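Local coordinates for conserved hypothetical protein (Agrobacterium tumefaciens, PDB 2FEX) that is of unknown function but belongs to the DJ-1/PfpI superfamily and packs as a two-fold symmetric pair of chains, at the interface of chains A and B. Sequence-based numbering; all coordinates share one arbitrary frame. Chains: chain A/B, conserved hypothetical protein.

Contact 1: the interface of chains A and B. Residues chain A 8, 34, 48, 50; chain B 8, 12, 48, 50.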
loop_
_atom_site.group_PDB
_atom_site.type_symbol
_atom_site.label_atom_id
_atom_site.label_comp_id
_atom_site.label_asym_id
_atom_site.label_seq_id
_atom_site.Cartn_x
_atom_site.Cartn_y
_atom_site.Cartn_z
ATOM N N LEU A 8 9.054 -9.571 -3.549
ATOM C CA LEU A 8 9.311 -8.826 -2.303
ATOM C C LEU A 8 10.750 -8.980 -1.858
ATOM O O LEU A 8 11.531 -9.817 -2.384
ATOM C CB LEU A 8 8.395 -9.402 -1.177
ATOM C CG LEU A 8 6.872 -9.337 -1.467
ATOM C CD1 LEU A 8 6.071 -10.013 -0.300
ATOM C CD2 LEU A 8 6.350 -7.848 -1.777
ATOM N N HIS A 34 3.557 -14.250 -4.288
ATOM C CA HIS A 34 4.551 -13.411 -3.649
ATOM C C HIS A 34 5.803 -14.264 -3.420
ATOM O O HIS A 34 5.706 -15.411 -2.955
ATOM C CB HIS A 34 4.049 -12.864 -2.287
ATOM C CG HIS A 34 3.118 -11.703 -2.460
ATOM N ND1 HIS A 34 1.752 -11.860 -2.371
ATOM C CD2 HIS A 34 3.349 -10.394 -2.717
ATOM C CE1 HIS A 34 1.175 -10.688 -2.594
ATOM N NE2 HIS A 34 2.115 -9.777 -2.805
ATOM N N LEU A 48 5.242 -4.877 8.295
ATOM C CA LEU A 48 4.481 -6.132 8.038
ATOM C C LEU A 48 5.470 -7.313 7.993
ATOM O O LEU A 48 6.396 -7.298 7.177
ATOM C CB LEU A 48 3.772 -6.108 6.664
ATOM C CG LEU A 48 2.679 -5.051 6.496
ATOM C CD1 LEU A 48 2.241 -5.111 5.020
ATOM C CD2 LEU A 48 1.477 -5.315 7.467
ATOM N N VAL A 50 5.807 -10.609 6.425
ATOM C CA VAL A 50 5.151 -11.314 5.335
ATOM C C VAL A 50 5.797 -12.670 5.050
ATOM O O VAL A 50 7.039 -12.744 4.847
ATOM C CB VAL A 50 5.230 -10.461 4.060
ATOM C CG1 VAL A 50 4.525 -11.211 2.919
ATOM C CG2 VAL A 50 4.575 -9.042 4.359
ATOM N N LEU B 8 -5.164 -4.880 11.631
ATOM C CA LEU B 8 -5.388 -5.640 10.376
ATOM C C LEU B 8 -6.546 -6.621 10.541
ATOM O O LEU B 8 -7.027 -6.895 11.672
ATOM C CB LEU B 8 -4.089 -6.462 10.001
ATOM C CG LEU B 8 -2.843 -5.561 9.779
ATOM C CD1 LEU B 8 -1.586 -6.450 9.520
ATOM C CD2 LEU B 8 -3.078 -4.508 8.680
ATOM N N PHE B 12 -7.692 -7.371 4.426
ATOM C CA PHE B 12 -7.455 -5.911 4.589
ATOM C C PHE B 12 -6.988 -5.289 3.263
ATOM O O PHE B 12 -6.365 -5.969 2.389
ATOM C CB PHE B 12 -6.511 -5.551 5.728
ATOM C CG PHE B 12 -5.031 -5.869 5.464
ATOM C CD1 PHE B 12 -4.185 -4.887 4.936
ATOM C CD2 PHE B 12 -4.494 -7.093 5.880
ATOM C CE1 PHE B 12 -2.726 -5.130 4.774
ATOM C CE2 PHE B 12 -3.108 -7.362 5.729
ATOM C CZ PHE B 12 -2.233 -6.386 5.167
ATOM N N LEU B 48 -1.041 -10.954 0.625
ATOM C CA LEU B 48 0.093 -10.969 1.541
ATOM C C LEU B 48 -0.339 -11.724 2.783
ATOM O O LEU B 48 -1.350 -11.359 3.422
ATOM C CB LEU B 48 0.449 -9.548 2.006
ATOM C CG LEU B 48 1.097 -8.601 1.037
ATOM C CD1 LEU B 48 1.277 -7.203 1.805
ATOM C CD2 LEU B 48 2.490 -9.088 0.550
ATOM N N VAL B 50 0.335 -12.074 6.495
ATOM C CA VAL B 50 0.983 -11.239 7.459
ATOM C C VAL B 50 0.789 -11.824 8.875
ATOM O O VAL B 50 -0.340 -12.206 9.272
ATOM C CB VAL B 50 0.313 -9.847 7.459
ATOM C CG1 VAL B 50 0.943 -8.983 8.538
ATOM C CG2 VAL B 50 0.503 -9.153 6.056
#
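B:Leu48 reaches across the two-fold interface with its CD2 methyl, which lies over one face of the A:His34 imidazole. The methyl sits 3.4 Å above the ring plane, offset toward the rim near NE2, and 3.6 Å from the ring centroid: a CH-pi contact in which leucine and histidine side chains meet at about a right angle. The same methyl also touches A:Leu8 CD1 and, at 3.8 Å, A:Val50 CG1, so it packs against A:His34, A:Leu8 and A:Val50 together. The other branch, B:Leu48 CD1, meets A:Leu48 CD1 at 4.0 Å, where the two equivalent leucines come together by their methyl ends. The twin arrangement holds A:Leu48 CD2, which packs 3.9 Å from both B:Val50 CG1 and B:Leu8 CD1, with B:Phe12 CZ farther off, at 4.5 Å. In each valine CG1 stands anti to the backbone N (chi1 -180° in A:Val50), and this is the branch that meets the partner's leucine. Behind this shell B:Leu8 CD2 caps one face of the B:Phe12 ring over its centre, 3.8 Å above the plane, while B:Val50 CG2 lies at the ring's edge. The patch is centred on the short strands 49-51, paired antiparallel across the chains through A:Val50 and B:Val50; Leu48 immediately precedes this strand, and His34 comes from strand 31-36.

Contact 2: the interface of chains A and B. Residues chain A 156-160; chain B 183, 186-187.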
loop_
_atom_site.group_PDB
_atom_site.type_symbol
_atom_site.label_atom_id
_atom_site.label_comp_id
_atom_site.label_asym_id
_atom_site.label_seq_id
_atom_site.Cartn_x
_atom_site.Cartn_y
_atom_site.Cartn_z
ATOM N N SER A 156 6.796 7.567 -6.349
ATOM C CA SER A 156 5.649 8.485 -6.206
ATOM C C SER A 156 4.449 8.147 -7.124
ATOM O O SER A 156 3.421 8.866 -7.089
ATOM C CB SER A 156 6.127 9.913 -6.551
ATOM O OG SER A 156 6.792 9.890 -7.827
ATOM N N ALA A 157 4.589 7.117 -7.978
ATOM C CA ALA A 157 3.545 6.852 -8.998
ATOM C C ALA A 157 2.959 5.423 -8.864
ATOM O O ALA A 157 2.904 4.702 -9.873
ATOM C CB ALA A 157 4.123 7.047 -10.419
ATOM N N PRO A 158 2.493 5.052 -7.660
ATOM C CA PRO A 158 1.964 3.691 -7.540
ATOM C C PRO A 158 0.701 3.436 -8.363
ATOM O O PRO A 158 0.448 2.289 -8.761
ATOM C CB PRO A 158 1.675 3.561 -6.024
ATOM C CG PRO A 158 1.375 4.985 -5.550
ATOM C CD PRO A 158 2.366 5.819 -6.392
ATOM N N VAL A 159 -0.117 4.473 -8.569
ATOM C CA VAL A 159 -1.383 4.257 -9.290
ATOM C C VAL A 159 -1.115 3.974 -10.765
ATOM O O VAL A 159 -1.614 3.002 -11.304
ATOM C CB VAL A 159 -2.353 5.423 -9.096
ATOM C CG1 VAL A 159 -3.673 5.068 -9.836
ATOM C CG2 VAL A 159 -2.555 5.636 -7.569
ATOM N N SER A 160 -0.344 4.839 -11.439
ATOM C CA SER A 160 -0.098 4.630 -12.855
ATOM C C SER A 160 0.777 3.369 -13.086
ATOM O O SER A 160 0.653 2.733 -14.122
ATOM C CB SER A 160 0.503 5.856 -13.528
ATOM O OG SER A 160 1.702 6.263 -12.876
ATOM N N PHE B 183 2.939 12.363 -4.024
ATOM C CA PHE B 183 1.889 11.494 -4.643
ATOM C C PHE B 183 0.872 12.171 -5.534
ATOM O O PHE B 183 0.131 11.515 -6.279
ATOM C CB PHE B 183 1.230 10.643 -3.550
ATOM C CG PHE B 183 2.203 9.702 -2.932
ATOM C CD1 PHE B 183 2.567 8.517 -3.639
ATOM C CD2 PHE B 183 2.847 10.007 -1.734
ATOM C CE1 PHE B 183 3.507 7.613 -3.090
ATOM C CE2 PHE B 183 3.818 9.146 -1.205
ATOM C CZ PHE B 183 4.137 7.920 -1.902
ATOM N N GLU B 186 1.352 12.439 -10.126
ATOM C CA GLU B 186 0.920 11.492 -11.167
ATOM C C GLU B 186 -0.585 11.658 -11.495
ATOM O O GLU B 186 -1.082 11.005 -12.425
ATOM C CB GLU B 186 1.213 10.021 -10.810
ATOM C CG GLU B 186 0.390 9.518 -9.613
ATOM C CD GLU B 186 0.393 7.981 -9.522
ATOM O OE1 GLU B 186 0.518 7.352 -10.571
ATOM O OE2 GLU B 186 0.280 7.425 -8.423
ATOM N N HIS B 187 -1.246 12.547 -10.753
ATOM C CA HIS B 187 -2.683 12.814 -10.969
ATOM C C HIS B 187 -2.967 14.129 -11.686
ATOM O O HIS B 187 -4.125 14.446 -11.971
ATOM C CB HIS B 187 -3.492 12.645 -9.674
ATOM C CG HIS B 187 -3.356 11.280 -9.075
ATOM N ND1 HIS B 187 -3.951 10.164 -9.630
ATOM C CD2 HIS B 187 -2.671 10.851 -7.993
ATOM C CE1 HIS B 187 -3.634 9.102 -8.903
ATOM N NE2 HIS B 187 -2.851 9.493 -7.906
HETATM O O HOH W 1 3.030 11.328 -8.106
#
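B:Glu186 pushes its carboxylate into the N-terminal turn of helix 158-168 of chain A. Its CB lies 4.2 Å from A:Ala157 CB, and CG passes the A:Ser156 carbonyl oxygen. CG is placed between the backbone N and carbonyl carbon (chi1 67°), and the chain is extended beyond it, carrying CD to 3.4 Å from A:Ala157 CA. At the tip the two oxygens divide the helix amides. OE2 accepts from A:Val159 N at 3.0 Å through its syn lone pair, and also packs against A:Pro158 CD. OE1 is gripped twice by A:Ser160: the backbone N approaches on the syn side, 21° out of the carboxylate plane, at 2.8 Å, and the hydroxyl OG comes nearly along the C-O axis. Together these bonds fix the carboxylate's rotation, and the helix end would probably stabilise its negative charge. Around it, A:Val159 CG2 meets B:His187 CE1 at 3.9 Å, at the ring's edge, while B:Glu186 CG lies over one face of that ring; A:Pro158 CD lies at the edge of B:Phe183. A water links B:Glu186 N to A:Ser156 O. The glutamate belongs to the C-terminal 3-10 helix 181-187, which thus caps the start of the partner's helix 158-168.

Contact 3: the interface of chains A and B. Residues chain A 21-22, 25-26; chain B 11, 44-45, 47, 73.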
loop_
_atom_site.group_PDB
_atom_site.type_symbol
_atom_site.label_atom_id
_atom_site.label_comp_id
_atom_site.label_asym_id
_atom_site.label_seq_id
_atom_site.Cartn_x
_atom_site.Cartn_y
_atom_site.Cartn_z
ATOM N N ALA A 21 -1.709 -5.430 -6.394
ATOM C CA ALA A 21 -2.036 -6.771 -5.906
ATOM C C ALA A 21 -3.477 -6.851 -5.440
ATOM O O ALA A 21 -4.202 -7.799 -5.764
ATOM C CB ALA A 21 -1.073 -7.183 -4.774
ATOM N N ALA A 22 -3.914 -5.842 -4.665
ATOM C CA ALA A 22 -5.268 -5.912 -4.092
ATOM C C ALA A 22 -6.340 -5.890 -5.194
ATOM O O ALA A 22 -7.315 -6.651 -5.128
ATOM C CB ALA A 22 -5.467 -4.734 -3.142
ATOM N N ARG A 25 -6.142 -9.176 -7.525
ATOM C CA ARG A 25 -6.505 -10.426 -6.901
ATOM C C ARG A 25 -7.988 -10.396 -6.478
ATOM O O ARG A 25 -8.724 -11.368 -6.627
ATOM C CB ARG A 25 -5.588 -10.699 -5.700
ATOM C CG ARG A 25 -5.971 -11.978 -4.951
ATOM C CD ARG A 25 -4.876 -12.311 -3.909
ATOM N NE ARG A 25 -5.156 -13.517 -3.117
ATOM C CZ ARG A 25 -5.830 -13.562 -1.961
ATOM N NH1 ARG A 25 -6.382 -12.471 -1.449
ATOM N NH2 ARG A 25 -5.992 -14.723 -1.305
ATOM N N SER A 26 -8.398 -9.268 -5.888
ATOM C CA SER A 26 -9.729 -9.196 -5.278
ATOM C C SER A 26 -10.831 -8.830 -6.248
ATOM O O SER A 26 -11.983 -9.265 -6.060
ATOM C CB SER A 26 -9.711 -8.313 -3.977
ATOM O OG SER A 26 -8.926 -8.981 -2.998
ATOM N N ASP B 11 -8.466 -10.070 4.496
ATOM C CA ASP B 11 -8.860 -9.239 3.344
ATOM C C ASP B 11 -8.703 -7.749 3.637
ATOM O O ASP B 11 -9.440 -6.937 3.092
ATOM C CB ASP B 11 -10.290 -9.545 2.826
ATOM C CG ASP B 11 -10.403 -10.955 2.315
ATOM O OD1 ASP B 11 -9.636 -11.293 1.407
ATOM O OD2 ASP B 11 -11.230 -11.678 2.828
ATOM N N SER B 44 -4.003 -10.417 3.229
ATOM C CA SER B 44 -4.590 -9.172 2.700
ATOM C C SER B 44 -5.415 -9.410 1.404
ATOM O O SER B 44 -5.298 -10.476 0.764
ATOM C CB SER B 44 -3.461 -8.195 2.353
ATOM O OG SER B 44 -2.771 -8.605 1.165
HETATM N N MSE B 45 -6.112 -8.365 0.934
HETATM C CA MSE B 45 -6.780 -8.443 -0.365
HETATM C C MSE B 45 -5.806 -8.863 -1.462
HETATM O O MSE B 45 -6.181 -9.594 -2.389
HETATM C CB MSE B 45 -7.372 -7.079 -0.706
HETATM C CG MSE B 45 -8.747 -6.955 -0.095
HETATM SE SE MSE B 45 -9.459 -5.101 -0.332
HETATM C CE MSE B 45 -9.712 -5.233 -2.172
ATOM N N GLY B 47 -3.229 -10.701 -1.204
ATOM C CA GLY B 47 -2.632 -12.040 -0.934
ATOM C C GLY B 47 -1.395 -12.071 -0.006
ATOM O O GLY B 47 -0.760 -13.151 0.154
ATOM N N LEU B 73 -12.339 -6.319 3.016
ATOM C CA LEU B 73 -13.604 -7.012 2.598
ATOM C C LEU B 73 -14.349 -7.689 3.739
ATOM O O LEU B 73 -15.417 -8.308 3.508
ATOM C CB LEU B 73 -13.308 -8.062 1.512
ATOM C CG LEU B 73 -12.572 -7.502 0.302
ATOM C CD1 LEU B 73 -12.268 -8.631 -0.678
ATOM C CD2 LEU B 73 -13.378 -6.303 -0.308
HETATM O O HOH W 2 -7.366 -12.710 1.313
HETATM O O HOH W 3 -9.973 -11.328 -1.552
#
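The side chains of A:Arg25 and A:Ser26 converge on the backbone carbonyl oxygen of the selenomethionine B:Met45 from opposite faces of its plane. Among the direct hydrogen bonds, A:Arg25 NH1 donates to B:Met45 O at 3.0 Å with a nearly straight N-H (164° at H); it stands well above the carbonyl plane, although the oxygen lies within the plane of the guanidinium. The A:Ser26 hydroxyl OG donates to B:Met45 O at 2.9 Å, tilted 32° from the carbonyl plane. The extended chain of A:Arg25 runs alongside the B:Met45 oxygen, and the turn about its last bond (chi4 -90°) swings NH1 onto it. Water-mediated links add a second tier: one water joins A:Arg25 NH1 to the carboxylate oxygen OD1 of B:Asp11 and to B:Ser44 O, and another joins A:Ser26 OG to the same OD1. A:Arg25 NH1 and B:Asp11 OD1 remain 4.5 Å apart, so their opposite charges probably attract through this water rather than by direct pairing. In the nonpolar packing, B:Gly47 CA covers one face of the guanidinium, 3.5 Å above its plane. The B:Met45 side chain, bent at chi3, brings its CE methyl to 3.6 Å from A:Ser26 CB, while its CB touches A:Ala22 CB. The contact fastens helix 18-27 of one chain to the 44-47 loop of the other and probably helps fix their relative orientation.

Contact 1 and contact 3 are neighbours, their C-alpha centres about 10 Å apart, and they draw on one continuous stretch of chain B: the 44-47 loop of contact 3 leads directly into Leu48 and strand 49-51 of contact 1. Contact 2 lies apart, its C-alpha centre about 21 Å from that of contact 1 and 20 Å from that of contact 3, and uses the C-terminal 3-10 helix and helix 158-168 instead. Each has a twin with the chains exchanged. Apolar packing, a capped helix and a bonded loop carbonyl thus hold the chains at separate places, consistent with a dimer, though the structure alone does not establish one in solution.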